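Local coordinates for protein congerin-2 (Conger myriaster, PDB 1IS3) that binds beta-galactosides such as lactose as a homodimeric galectin of the conger eel, its physiological role being still unknown, at residues P10-L13 and G14-L17; G52-Q55 and N56-V59. All coordinates share one frame; numbering follows the deposited sequence.

Contact 1 (P10-L13 and G14-L17)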
# COMPACT_ATOMS: atom_id res chain seq x y z
N PRO A 10 0.22 8.03 -4.90
CA PRO A 10 0.45 8.13 -6.34
C PRO A 10 1.68 7.35 -6.82
O PRO A 10 2.77 7.57 -6.29
CB PRO A 10 0.54 9.62 -6.59
CG PRO A 10 -0.30 10.23 -5.47
CD PRO A 10 0.11 9.37 -4.29
N PHE A 11 1.52 6.45 -7.80
CA PHE A 11 2.64 5.77 -8.47
C PHE A 11 2.91 6.64 -9.70
O PHE A 11 2.17 6.66 -10.68
CB PHE A 11 2.22 4.36 -8.86
CG PHE A 11 3.25 3.51 -9.61
CD1 PHE A 11 4.63 3.76 -9.55
CD2 PHE A 11 2.80 2.41 -10.35
CE1 PHE A 11 5.53 2.93 -10.22
CE2 PHE A 11 3.70 1.57 -11.02
CZ PHE A 11 5.05 1.83 -10.95
N LYS A 12 3.96 7.44 -9.60
CA LYS A 12 4.33 8.44 -10.59
C LYS A 12 5.52 8.01 -11.43
O LYS A 12 6.28 7.11 -11.06
CB LYS A 12 4.67 9.76 -9.87
CG LYS A 12 3.42 10.20 -9.10
CD LYS A 12 3.84 11.10 -8.00
CE LYS A 12 4.14 12.43 -8.62
NZ LYS A 12 5.43 12.94 -8.13
N LEU A 13 5.61 8.67 -12.58
CA LEU A 13 6.73 8.56 -13.51
C LEU A 13 8.05 8.58 -12.77
O LEU A 13 8.34 9.49 -11.97
CB LEU A 13 6.63 9.74 -14.45
CG LEU A 13 6.51 9.64 -15.97
CD1 LEU A 13 5.37 8.80 -16.47
CD2 LEU A 13 6.21 11.07 -16.43
N GLY A 14 8.82 7.49 -12.91
CA GLY A 14 10.13 7.46 -12.29
C GLY A 14 10.18 6.75 -10.94
O GLY A 14 11.28 6.53 -10.41
N MET A 15 9.05 6.40 -10.35
CA MET A 15 9.01 5.63 -9.13
C MET A 15 9.11 4.16 -9.48
O MET A 15 8.84 3.79 -10.64
CB MET A 15 7.72 5.84 -8.38
CG MET A 15 7.77 7.22 -7.76
SD MET A 15 6.19 7.70 -7.06
CE MET A 15 6.20 6.66 -5.61
N TYR A 16 9.43 3.29 -8.54
CA TYR A 16 9.46 1.84 -8.73
C TYR A 16 8.49 1.23 -7.74
O TYR A 16 8.39 1.63 -6.59
CB TYR A 16 10.83 1.23 -8.46
CG TYR A 16 11.85 1.60 -9.52
CD1 TYR A 16 12.27 2.94 -9.66
CD2 TYR A 16 12.35 0.63 -10.41
CE1 TYR A 16 13.16 3.31 -10.67
CE2 TYR A 16 13.26 1.00 -11.43
CZ TYR A 16 13.65 2.34 -11.56
OH TYR A 16 14.50 2.76 -12.59
N LEU A 17 7.76 0.24 -8.22
CA LEU A 17 6.83 -0.55 -7.43
C LEU A 17 7.37 -1.97 -7.37
O LEU A 17 7.54 -2.61 -8.45
CB LEU A 17 5.46 -0.60 -8.10
CG LEU A 17 4.43 -1.60 -7.55
CD1 LEU A 17 4.07 -1.19 -6.11
CD2 LEU A 17 3.20 -1.67 -8.47
O HOH W 1 7.39 4.79 -12.82

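Contact 2 (G52-Q55 and N56-V59)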
# COMPACT_ATOMS: atom_id res chain seq x y z
N GLY A 52 -9.46 -21.30 -19.33
CA GLY A 52 -9.92 -21.59 -20.69
C GLY A 52 -8.87 -22.44 -21.38
O GLY A 52 -8.40 -23.41 -20.79
N ALA A 53 -8.43 -22.04 -22.57
CA ALA A 53 -7.37 -22.74 -23.26
C ALA A 53 -6.00 -22.25 -22.84
O ALA A 53 -5.01 -22.76 -23.36
CB ALA A 53 -7.42 -22.53 -24.76
N ASP A 54 -5.87 -21.25 -21.97
CA ASP A 54 -4.59 -20.71 -21.55
C ASP A 54 -3.98 -21.45 -20.37
O ASP A 54 -4.62 -21.59 -19.31
CB ASP A 54 -4.76 -19.25 -21.18
CG ASP A 54 -4.95 -18.37 -22.40
OD1 ASP A 54 -4.30 -18.64 -23.41
OD2 ASP A 54 -5.70 -17.41 -22.35
N GLN A 55 -2.75 -21.93 -20.55
CA GLN A 55 -2.04 -22.65 -19.49
C GLN A 55 -0.61 -22.15 -19.52
O GLN A 55 0.06 -22.17 -20.56
CB GLN A 55 -2.05 -24.18 -19.72
CG GLN A 55 -3.43 -24.88 -19.58
CD GLN A 55 -3.39 -26.27 -20.21
OE1 GLN A 55 -2.40 -27.01 -20.01
NE2 GLN A 55 -4.38 -26.70 -21.01
N ASN A 56 -0.19 -21.60 -18.37
CA ASN A 56 1.13 -21.05 -18.12
C ASN A 56 1.51 -19.96 -19.14
O ASN A 56 2.51 -19.97 -19.88
CB ASN A 56 2.20 -22.20 -18.11
CG ASN A 56 1.80 -23.31 -17.14
OD1 ASN A 56 1.38 -23.08 -16.00
ND2 ASN A 56 1.74 -24.56 -17.60
N VAL A 57 0.67 -18.92 -19.14
CA VAL A 57 0.89 -17.77 -20.02
C VAL A 57 0.59 -16.49 -19.25
O VAL A 57 -0.22 -16.49 -18.29
CB VAL A 57 -0.04 -17.96 -21.31
CG1 VAL A 57 -1.47 -18.03 -20.92
CG2 VAL A 57 0.13 -16.80 -22.27
N LEU A 58 1.30 -15.43 -19.62
CA LEU A 58 1.00 -14.11 -19.12
C LEU A 58 0.14 -13.40 -20.15
O LEU A 58 0.43 -13.49 -21.35
CB LEU A 58 2.25 -13.23 -18.88
CG LEU A 58 3.17 -13.55 -17.68
CD1 LEU A 58 4.34 -12.54 -17.69
CD2 LEU A 58 2.42 -13.49 -16.37
N VAL A 59 -0.91 -12.71 -19.74
CA VAL A 59 -1.73 -11.94 -20.66
C VAL A 59 -1.77 -10.50 -20.12
O VAL A 59 -2.10 -10.28 -18.93
CB VAL A 59 -3.16 -12.55 -20.72
CG1 VAL A 59 -4.08 -11.69 -21.61
CG2 VAL A 59 -3.07 -13.96 -21.31
O HOH W 2 -0.13 -27.21 -17.87

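Contact 1 (P10-L13 and G14-L17)
The ring of Phe11 is met on one face by Leu17 and at its edge by the backbone of Met15. Leu17 CB stands over that face in a CH-pi contact, 4.1 Å from the ring centroid and shifted toward the CE2-CZ rim, while the two side chains cross at about a right angle. At the edge, near the ring plane, Met15 O comes to 3.4 Å from Phe11 CE1. CG of Phe11 lies anti to the backbone N (chi1 178°), which swings the ring over to the arm formed by Met15 to Leu17.

The chain reverses here through a type II beta turn from Lys12 to Met15, closed by Met15 N donating to Lys12 O over 2.9 Å. Gly14, with its positive phi, occupies the turn's third position. A water is placed to bridge the two arms through Lys12 O and Met15 O, though other acceptors compete for its protons. The Met15 side chain folds back over the turn: CB is 3.3 Å from Lys12 O, and SD accepts a weak but fairly straight bond from Lys12 N, 3.4 Å long.

This turn joins strand 10-12 to strand 17-23, passing from one sheet of the galectin beta-sandwich to the other. Between the sheets Phe11 packs edge-to-face with Phe92 and touches Ile121 and Leu134, whereas Pro10 and Met15 reach Leu129 and Thr130, respectively, of the second subunit.

Contact 2 (G52-Q55 and N56-V59)
This is a local turn contact at the rim of the carbohydrate site, where the loop after strand 40-48 enters strand 57-64 through a G1 beta bulge. Asn56 and Val57 both face Arg48 on the neighbouring strand, and Asn56 takes the left-handed backbone conformation (phi 56°, psi 60°) at the first bulge position. The loop thereby turns into the antiparallel sheet of the galectin sandwich that carries the lactose.

Across the turn the side chains meet chiefly through Asp54 and Val57. Val57 CG1 lies 3.5 Å from Asp54 CB and 3.8 Å from Asp54 CG, so one methyl branch rests against the root of the carboxylate while the side chains cross obliquely. A chi1 of 60° sets this methyl between the backbone N and the carbonyl carbon of Val57, on the side where Asp54 lies. Farther along the strand, Val59 CG2 makes a looser approach of 4.5 Å to Asp54 OD2.

The carboxylate has its polar partners beyond the turn: OD2 forms a salt bridge with Arg48 and OD1 another with Arg74. Both arginines line the glycan pocket, so Asp54 is placed to hold their guanidinium groups in position and probably offsets part of their charge. Asp54 and Val59 also lie close to the bound sugar, about 4 Å between nearest side-chain and ligand atoms, Asp54 by the glucose and Val59 by the galactose.

On the exposed side of the bend, a water links the two neighbouring amides. It donates to Gln55 OE1 over 3.1 Å and accepts a weak bond from Asn56 ND2 at 3.3 Å.

How the contacts relate
Followed from the N terminus, the chain meets contact 1 first, where a tight turn takes it from strand 10-12 into strand 17-23 and thus from one sheet to the other. It then runs through strands 29-34 and 40-48 before contact 2 shapes the end of the next loop and the start of strand 57-64. The two are in series, neither nesting nor crossing. Their centres lie about 28 Å apart on opposite sides of the chain's centre, yet strands 10-12 and 57-64 belong to the same sheet. Contact 1 thus ties the two sheets to each other, whereas contact 2 joins a loop to a strand within one of them.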